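Local structure of Ctr9 protein (Myceliophthora thermophila, 6AF0) at residues A[193-197]-A[226-231]; A[273-277]-A[290-295]; A[363-367]-A[394-398]; A[458-462]-A[475-479]. The protein forms the TPR-rich scaffold of the Paf1–Cdc73–Ctr9 core of a transcription elongation factor and probably contributes to binding RNA polymerase II. All blocks are in the same frame, centred on the assembly; numbering follows the deposited sequence.

How the contacts relate
The four contacts follow one another along the helical solenoid formed by this TPR-containing part of Ctr9, each closing before the next opens, without touching. Contact 1 lies farthest out, its centre about 54 Å from that of the chain; contact 2 is about 28 Å away from it, centre to centre. From contact 2 to contact 3 the centres are about 32 Å apart, and from contact 3 to contact 4 about 26 Å, with nearest atoms about 12 Å apart. Contact 4 sits only about 7 Å from the chain's centre. No active site is involved; the common theme is packing of helices and joining loops, and Paf1 runs within reach of all four, most extensively at contact 1.

Contact 1: A[193-197]-A[226-231]; sequences MLAVM and MVDPDP
Met197, Met226 and Leu194 bury the most surface where the first turn of helix 193-205 meets the irregular loop 226-231. Residues 193-197 are helical, with Met197 N hydrogen-bonded to Met193 O at 3.0 Å; residues 226-231 have no regular structure and contain a cis peptide bond before Pro229. The CA atoms of Leu194 and Pro229 lie 8.5 Å apart and those of Met197 and Pro231 6.9 Å apart. Met197 (m, t, p) projects toward the loop and inserts among its side chains: CE reaches Pro229 O at 3.6 Å and Pro229 CG at 3.7 Å, while SD lies 3.8 Å from Pro231 CG and 4.4 Å from Met226 CG. In this TPR region, the loop joins helix 209-222, the antiparallel partner of helix 193-205, to helix 232-240, so the contact packs the start of one helical hairpin against the link to the next. Met226 (t, p, p) turns its thioether so that CE meets Leu194 CD2 at 3.7 Å. The same methyl of Leu194 (m, t) is 3.9 Å from Pro229 CD. Apolar side chains of Paf1 pack on Leu194, Met197 and Pro229, while Asp230, facing away, caps the start of the following helix.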
# COMPACT_ATOMS: atom_id res chain seq x y z
N MET A 193 -21.84 38.45 -36.37
CA MET A 193 -20.69 37.97 -35.58
C MET A 193 -21.06 37.50 -34.15
O MET A 193 -20.36 36.66 -33.56
CB MET A 193 -19.60 39.04 -35.55
CG MET A 193 -18.94 39.30 -36.90
SD MET A 193 -18.20 37.81 -37.63
CE MET A 193 -19.21 37.47 -39.06
N LEU A 194 -22.14 38.01 -33.60
CA LEU A 194 -22.60 37.50 -32.31
C LEU A 194 -23.18 36.11 -32.45
O LEU A 194 -23.11 35.30 -31.52
CB LEU A 194 -23.61 38.43 -31.65
CG LEU A 194 -23.12 39.85 -31.31
CD1 LEU A 194 -24.09 40.51 -30.35
CD2 LEU A 194 -21.73 39.82 -30.70
N ALA A 195 -23.76 35.83 -33.62
CA ALA A 195 -24.35 34.51 -33.89
C ALA A 195 -23.28 33.44 -34.04
O ALA A 195 -23.45 32.30 -33.60
CB ALA A 195 -25.19 34.56 -35.15
N VAL A 196 -22.19 33.82 -34.69
CA VAL A 196 -21.11 32.89 -34.93
C VAL A 196 -20.34 32.68 -33.63
O VAL A 196 -19.89 31.56 -33.33
CB VAL A 196 -20.24 33.32 -36.14
CG1 VAL A 196 -19.50 34.58 -35.84
CG2 VAL A 196 -19.25 32.23 -36.53
N MET A 197 -20.25 33.74 -32.83
CA MET A 197 -19.66 33.63 -31.47
C MET A 197 -20.45 32.69 -30.56
O MET A 197 -19.88 31.97 -29.73
CB MET A 197 -19.51 34.99 -30.81
CG MET A 197 -18.29 35.73 -31.31
SD MET A 197 -18.08 37.38 -30.61
CE MET A 197 -17.98 36.93 -28.88
N MET A 226 -14.77 44.10 -33.36
CA MET A 226 -15.73 43.56 -32.39
C MET A 226 -14.96 43.17 -31.15
O MET A 226 -14.19 42.22 -31.18
CB MET A 226 -16.43 42.33 -32.96
CG MET A 226 -17.23 41.51 -31.97
SD MET A 226 -18.42 42.51 -31.08
CE MET A 226 -19.78 42.54 -32.24
N VAL A 227 -15.15 43.94 -30.10
CA VAL A 227 -14.43 43.79 -28.83
C VAL A 227 -15.38 43.81 -27.63
O VAL A 227 -14.94 43.92 -26.51
CB VAL A 227 -13.41 44.93 -28.65
CG1 VAL A 227 -12.26 44.82 -29.66
CG2 VAL A 227 -14.09 46.27 -28.75
N ASP A 228 -16.67 43.68 -27.88
CA ASP A 228 -17.69 43.78 -26.85
C ASP A 228 -18.80 42.81 -27.23
O ASP A 228 -19.87 43.24 -27.70
CB ASP A 228 -18.19 45.22 -26.79
CG ASP A 228 -19.41 45.41 -25.89
OD1 ASP A 228 -20.23 46.31 -26.19
OD2 ASP A 228 -19.55 44.66 -24.89
N PRO A 229 -18.56 41.50 -27.05
CA PRO A 229 -17.43 40.82 -26.45
C PRO A 229 -16.31 40.48 -27.42
O PRO A 229 -16.56 40.27 -28.60
CB PRO A 229 -18.02 39.50 -25.98
CG PRO A 229 -19.40 39.42 -26.52
CD PRO A 229 -19.53 40.51 -27.54
N ASP A 230 -15.10 40.37 -26.88
CA ASP A 230 -13.90 40.05 -27.65
C ASP A 230 -13.88 38.53 -27.92
O ASP A 230 -13.89 37.76 -26.98
CB ASP A 230 -12.68 40.48 -26.86
CG ASP A 230 -11.48 40.74 -27.72
OD1 ASP A 230 -11.43 40.09 -28.77
OD2 ASP A 230 -10.57 41.57 -27.33
N PRO A 231 -13.87 38.10 -29.19
CA PRO A 231 -13.77 36.67 -29.46
C PRO A 231 -12.38 36.11 -29.14
O PRO A 231 -12.20 34.91 -29.08
CB PRO A 231 -14.01 36.59 -30.98
CG PRO A 231 -14.40 37.95 -31.42
CD PRO A 231 -13.77 38.87 -30.44

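Contact 2: A[273-277]-A[290-295]; sequences YLDAS and LYKKAM
Helices 263-279 and 285-305 run nearly antiparallel here, their segment axes 8.3 Å apart at closest approach with a crossing angle of -160°. The register pairs Tyr273 with Ala294 (CA to CA 5.1 Å) and Ser277 with Leu290 (5.5 Å); the second helix widens into a pi-type turn at 293-295. Apolar packing dominates. Small Ala294 lets the helices approach, its CB 3.3 Å from Tyr273 CB. Leu274 (t, p) sends CD1 to Met295 CE at 3.6 Å and Tyr291 CE1 at 3.8 Å, while Leu290 CD1 lies 3.9 Å from Ser277 CA. Around the Tyr273 ring (chi1 m), Leu290 CD2 meets the edge, 3.9 Å from CD1, and a CH-pi contact places Lys293 CG 4.1 Å from the centroid, over one face. Among polar groups, Ser277 OG donates to Leu274 O at a very short 2.5 Å, and Tyr273 OH is hydrogen-bonded to Lys249. Such close antiparallel packing of consecutive helices is characteristic of the helical hairpins that build a TPR-like solenoid.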
# COMPACT_ATOMS: atom_id res chain seq x y z
N TYR A 273 -0.61 31.98 -15.55
CA TYR A 273 0.56 32.09 -14.70
C TYR A 273 0.47 31.14 -13.54
O TYR A 273 1.48 30.62 -13.14
CB TYR A 273 0.76 33.53 -14.20
CG TYR A 273 1.32 34.44 -15.26
CD1 TYR A 273 2.65 34.33 -15.66
CD2 TYR A 273 0.53 35.38 -15.87
CE1 TYR A 273 3.15 35.16 -16.64
CE2 TYR A 273 1.02 36.20 -16.85
CZ TYR A 273 2.33 36.09 -17.23
OH TYR A 273 2.82 36.93 -18.20
N LEU A 274 -0.73 30.92 -13.00
CA LEU A 274 -0.93 29.95 -11.92
C LEU A 274 -0.51 28.54 -12.38
O LEU A 274 0.31 27.89 -11.76
CB LEU A 274 -2.39 29.95 -11.45
CG LEU A 274 -2.78 29.14 -10.19
CD1 LEU A 274 -1.95 29.50 -8.98
CD2 LEU A 274 -4.26 29.32 -9.84
N ASP A 275 -1.06 28.09 -13.49
CA ASP A 275 -0.69 26.82 -14.08
C ASP A 275 0.86 26.72 -14.23
O ASP A 275 1.48 25.71 -13.81
CB ASP A 275 -1.42 26.69 -15.41
CG ASP A 275 -1.11 25.43 -16.14
OD1 ASP A 275 -1.57 24.32 -15.75
OD2 ASP A 275 -0.43 25.56 -17.18
N ALA A 276 1.45 27.78 -14.81
CA ALA A 276 2.92 27.90 -14.99
C ALA A 276 3.69 27.78 -13.67
O ALA A 276 4.75 27.18 -13.63
CB ALA A 276 3.25 29.23 -15.66
N SER A 277 3.14 28.37 -12.60
CA SER A 277 3.76 28.31 -11.28
C SER A 277 3.69 26.91 -10.75
O SER A 277 4.52 26.52 -9.95
CB SER A 277 3.05 29.23 -10.29
OG SER A 277 1.75 28.77 -9.96
N LEU A 290 6.11 34.24 -10.56
CA LEU A 290 4.92 33.73 -11.28
C LEU A 290 3.61 33.71 -10.45
O LEU A 290 2.54 33.97 -10.97
CB LEU A 290 5.17 32.30 -11.75
CG LEU A 290 6.24 32.07 -12.78
CD1 LEU A 290 6.48 30.57 -12.93
CD2 LEU A 290 5.83 32.67 -14.11
N TYR A 291 3.70 33.38 -9.18
CA TYR A 291 2.51 33.20 -8.36
C TYR A 291 1.97 34.52 -7.88
O TYR A 291 0.77 34.70 -7.79
CB TYR A 291 2.81 32.31 -7.15
CG TYR A 291 1.62 32.07 -6.26
CD1 TYR A 291 0.70 31.08 -6.55
CD2 TYR A 291 1.43 32.83 -5.12
CE1 TYR A 291 -0.41 30.86 -5.73
CE2 TYR A 291 0.34 32.62 -4.29
CZ TYR A 291 -0.57 31.64 -4.59
OH TYR A 291 -1.64 31.47 -3.75
N LYS A 292 2.88 35.43 -7.52
CA LYS A 292 2.49 36.77 -7.04
C LYS A 292 1.96 37.54 -8.26
O LYS A 292 0.94 38.26 -8.21
CB LYS A 292 3.67 37.52 -6.39
CG LYS A 292 4.68 36.64 -5.66
CD LYS A 292 5.92 37.39 -5.19
CE LYS A 292 5.94 37.61 -3.68
NZ LYS A 292 6.36 36.37 -2.96
N LYS A 293 2.66 37.34 -9.37
CA LYS A 293 2.25 37.93 -10.64
C LYS A 293 0.83 37.57 -10.95
O LYS A 293 -0.01 38.43 -11.19
CB LYS A 293 3.12 37.42 -11.78
CG LYS A 293 2.56 37.78 -13.14
CD LYS A 293 3.61 38.40 -14.05
CE LYS A 293 3.08 39.65 -14.74
NZ LYS A 293 4.18 40.41 -15.36
N ALA A 294 0.58 36.27 -10.97
CA ALA A 294 -0.73 35.74 -11.35
C ALA A 294 -1.83 36.19 -10.45
O ALA A 294 -2.84 36.73 -10.89
CB ALA A 294 -0.69 34.24 -11.28
N MET A 295 -1.63 35.96 -9.17
CA MET A 295 -2.62 36.31 -8.14
C MET A 295 -2.81 37.79 -7.86
O MET A 295 -3.94 38.29 -7.82
CB MET A 295 -2.22 35.68 -6.80
CG MET A 295 -2.33 34.17 -6.79
SD MET A 295 -4.04 33.71 -7.04
CE MET A 295 -3.80 31.95 -7.18

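Contact 3: A[363-367]-A[394-398]; sequences LERAS and LSVLK
Two helices of the alpha-solenoid meet here, the N-terminal turn of helix 363-376 packing against the C-terminal end of helix 385-396 and the residues that follow it. The nearest CA atoms are those of Ser367 and Leu394, 6.3 Å apart. Leu394, still helical, points toward the first segment with chi1 between wells at -94° and chi2 p. Leu394 CD2 rests on the helix backbone, 3.3 Å from Ser367 N and 3.7 Å from Leu363 O, and also 3.5 Å from Ala366 CB. Ser395 and Val396 turn instead to helix 401-414, so the helix end is packed between two neighbours. At Leu397 the backbone leaves helical geometry (phi/psi -77/163°); its t, p side chain brings CD2 to 3.7 Å from Leu363 CD1, the leucine (m, t) that has the most surface covered in the first segment. Lys398 follows with a positive phi of 76°, and its CA-to-CB bond points toward the first helix. The aliphatic part passes Leu363, Lys398 CG lying 4.3 Å from Leu363 CD1. Beyond it, the ammonium forms a salt bridge with Glu364, whose side chain, with chi1 between wells at -101° and chi2 p, curls back to place OE2 2.8 Å from Lys398 NZ.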
# COMPACT_ATOMS: atom_id res chain seq x y z
N LEU A 363 -15.47 19.88 11.75
CA LEU A 363 -15.45 18.73 10.84
C LEU A 363 -16.78 18.39 10.20
O LEU A 363 -16.81 17.84 9.11
CB LEU A 363 -14.95 17.48 11.55
CG LEU A 363 -13.67 17.57 12.38
CD1 LEU A 363 -13.23 16.17 12.82
CD2 LEU A 363 -12.54 18.28 11.64
N GLU A 364 -17.89 18.68 10.86
CA GLU A 364 -19.18 18.26 10.31
C GLU A 364 -19.49 19.07 9.07
O GLU A 364 -19.72 18.51 7.99
CB GLU A 364 -20.33 18.35 11.32
CG GLU A 364 -20.68 16.99 11.92
CD GLU A 364 -19.51 16.35 12.64
OE1 GLU A 364 -18.77 17.07 13.35
OE2 GLU A 364 -19.33 15.12 12.51
N ARG A 365 -19.47 20.39 9.21
CA ARG A 365 -19.70 21.25 8.06
C ARG A 365 -18.59 21.13 7.05
O ARG A 365 -18.82 21.33 5.86
CB ARG A 365 -19.91 22.71 8.46
CG ARG A 365 -21.39 23.13 8.40
CD ARG A 365 -21.65 24.57 8.84
NE ARG A 365 -20.48 25.42 8.59
CZ ARG A 365 -19.66 25.91 9.53
NH1 ARG A 365 -19.89 25.70 10.82
NH2 ARG A 365 -18.62 26.65 9.17
N ALA A 366 -17.39 20.77 7.49
CA ALA A 366 -16.31 20.53 6.55
C ALA A 366 -16.59 19.31 5.66
O ALA A 366 -16.28 19.30 4.47
CB ALA A 366 -15.00 20.36 7.29
N SER A 367 -17.19 18.29 6.25
CA SER A 367 -17.46 17.05 5.54
C SER A 367 -18.62 17.22 4.57
O SER A 367 -18.61 16.67 3.45
CB SER A 367 -17.74 15.93 6.56
OG SER A 367 -18.51 16.43 7.65
N LEU A 394 -11.63 13.25 6.74
CA LEU A 394 -12.61 13.68 7.75
C LEU A 394 -13.34 12.49 8.39
O LEU A 394 -13.77 12.57 9.55
CB LEU A 394 -13.61 14.68 7.17
CG LEU A 394 -13.20 16.13 7.38
CD1 LEU A 394 -11.78 16.39 6.90
CD2 LEU A 394 -14.18 17.05 6.68
N SER A 395 -13.47 11.40 7.65
CA SER A 395 -14.13 10.25 8.19
C SER A 395 -13.14 9.43 9.02
O SER A 395 -13.53 8.83 10.02
CB SER A 395 -14.82 9.45 7.08
OG SER A 395 -13.95 8.59 6.40
N VAL A 396 -11.86 9.44 8.63
CA VAL A 396 -10.81 8.81 9.45
C VAL A 396 -10.80 9.43 10.83
O VAL A 396 -10.75 8.72 11.83
CB VAL A 396 -9.41 8.95 8.83
CG1 VAL A 396 -8.32 8.71 9.88
CG2 VAL A 396 -9.26 8.00 7.65
N LEU A 397 -10.83 10.75 10.89
CA LEU A 397 -11.10 11.36 12.17
C LEU A 397 -12.60 11.20 12.37
O LEU A 397 -13.33 10.91 11.42
CB LEU A 397 -10.63 12.81 12.22
CG LEU A 397 -10.69 13.48 13.61
CD1 LEU A 397 -10.21 12.59 14.76
CD2 LEU A 397 -9.85 14.75 13.56
N LYS A 398 -13.06 11.36 13.61
CA LYS A 398 -14.35 10.83 14.09
C LYS A 398 -14.28 9.32 14.33
O LYS A 398 -15.26 8.72 14.76
CB LYS A 398 -15.49 11.14 13.12
CG LYS A 398 -15.69 12.63 12.89
CD LYS A 398 -17.01 12.92 12.21
CE LYS A 398 -16.85 13.23 10.73
NZ LYS A 398 -17.93 14.14 10.26

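Contact 4: A[458-462]-A[475-479]; sequences VRSAW and VLLNL
Long side chains bridge a broad gap between the helical segments 458-462 and 475-479, whose axes come no closer than 12.5 Å and cross at -140°. The register sets Val458 beside Val475 (CA to CA 8.6 Å) and Arg459 beside Leu476 (9.0 Å). Trp462 (chi1 m, chi2 10°) is the large bump: its six-membered ring reaches toward the hollow between Val475 and Leu476, with CH2 3.9 Å from Leu476 CG and CZ2 4.4 Å from Val475 CB. Next to it Val458 and Val475, both t, meet more loosely, CG1 to CG1 at 4.4 Å. Arg459, nearly extended beyond an off-well chi1 of -91°, lays its guanidinium against two leucines. Leu479 (t, p) sits over one face, CD2 3.8 Å from Arg459 NE, and Leu476 (m, t) meets the edge, CD2 3.4 Å from Arg459 NH1. These are van der Waals contacts; Arg459 also has a long, weak ion pair with Glu456. Helix 488-504 flanks this side, touching Arg459 and Leu476, while helix 418-435 packs on Ala461 and Val475, and an aromatic side chain of Paf1 also covers Val475, placing the pair inside the multi-helix packing of the solenoid.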
# COMPACT_ATOMS: atom_id res chain seq x y z
N VAL A 458 3.13 2.49 -3.24
CA VAL A 458 3.72 3.76 -2.84
C VAL A 458 5.22 3.78 -3.10
O VAL A 458 5.78 4.81 -3.44
CB VAL A 458 3.46 4.04 -1.36
CG1 VAL A 458 4.30 5.20 -0.86
CG2 VAL A 458 1.98 4.34 -1.13
N ARG A 459 5.89 2.65 -2.92
CA ARG A 459 7.32 2.56 -3.23
C ARG A 459 7.56 2.73 -4.72
O ARG A 459 8.50 3.41 -5.12
CB ARG A 459 7.92 1.25 -2.74
CG ARG A 459 8.48 1.34 -1.34
CD ARG A 459 8.99 -0.01 -0.86
NE ARG A 459 9.99 0.14 0.19
CZ ARG A 459 10.93 -0.75 0.49
NH1 ARG A 459 11.79 -0.48 1.46
NH2 ARG A 459 11.02 -1.90 -0.16
N SER A 460 6.71 2.12 -5.52
CA SER A 460 6.71 2.32 -6.97
C SER A 460 6.61 3.81 -7.33
O SER A 460 7.26 4.27 -8.27
CB SER A 460 5.52 1.59 -7.58
OG SER A 460 5.27 0.39 -6.87
N ALA A 461 5.81 4.55 -6.56
CA ALA A 461 5.66 6.00 -6.73
C ALA A 461 6.95 6.76 -6.45
O ALA A 461 7.23 7.77 -7.09
CB ALA A 461 4.53 6.53 -5.85
N TRP A 462 7.72 6.29 -5.48
CA TRP A 462 9.02 6.89 -5.20
C TRP A 462 10.00 6.53 -6.32
O TRP A 462 10.97 7.24 -6.56
CB TRP A 462 9.58 6.39 -3.87
CG TRP A 462 8.72 6.55 -2.65
CD1 TRP A 462 7.40 6.92 -2.59
CD2 TRP A 462 9.11 6.29 -1.30
NE1 TRP A 462 6.96 6.92 -1.29
CE2 TRP A 462 7.99 6.53 -0.48
CE3 TRP A 462 10.30 5.88 -0.70
CZ2 TRP A 462 8.03 6.38 0.91
CZ3 TRP A 462 10.35 5.73 0.67
CH2 TRP A 462 9.22 5.98 1.46
N VAL A 475 5.98 5.26 6.46
CA VAL A 475 5.60 4.19 5.52
C VAL A 475 6.59 3.04 5.57
O VAL A 475 6.20 1.87 5.52
CB VAL A 475 5.53 4.70 4.07
CG1 VAL A 475 5.35 3.55 3.09
CG2 VAL A 475 4.39 5.70 3.89
N LEU A 476 7.88 3.38 5.62
CA LEU A 476 8.94 2.38 5.66
C LEU A 476 8.91 1.54 6.95
O LEU A 476 9.10 0.32 6.92
CB LEU A 476 10.31 3.05 5.53
CG LEU A 476 10.68 3.49 4.12
CD1 LEU A 476 11.83 4.49 4.17
CD2 LEU A 476 11.03 2.28 3.26
N LEU A 477 8.68 2.21 8.07
CA LEU A 477 8.61 1.57 9.36
C LEU A 477 7.45 0.60 9.48
O LEU A 477 7.59 -0.50 10.01
CB LEU A 477 8.48 2.62 10.46
CG LEU A 477 9.62 3.61 10.58
CD1 LEU A 477 9.32 4.54 11.75
CD2 LEU A 477 10.95 2.89 10.76
N ASN A 478 6.29 1.04 9.03
CA ASN A 478 5.10 0.20 9.02
C ASN A 478 5.36 -1.03 8.16
O ASN A 478 5.20 -2.17 8.61
CB ASN A 478 3.89 1.00 8.50
CG ASN A 478 3.32 1.96 9.54
OD1 ASN A 478 3.67 1.91 10.73
ND2 ASN A 478 2.42 2.81 9.11
N LEU A 479 5.80 -0.77 6.95
CA LEU A 479 6.10 -1.80 5.99
C LEU A 479 7.16 -2.77 6.52
O LEU A 479 7.20 -3.93 6.12
CB LEU A 479 6.62 -1.14 4.72
CG LEU A 479 6.49 -1.94 3.43
CD1 LEU A 479 5.02 -2.17 3.12
CD2 LEU A 479 7.16 -1.17 2.31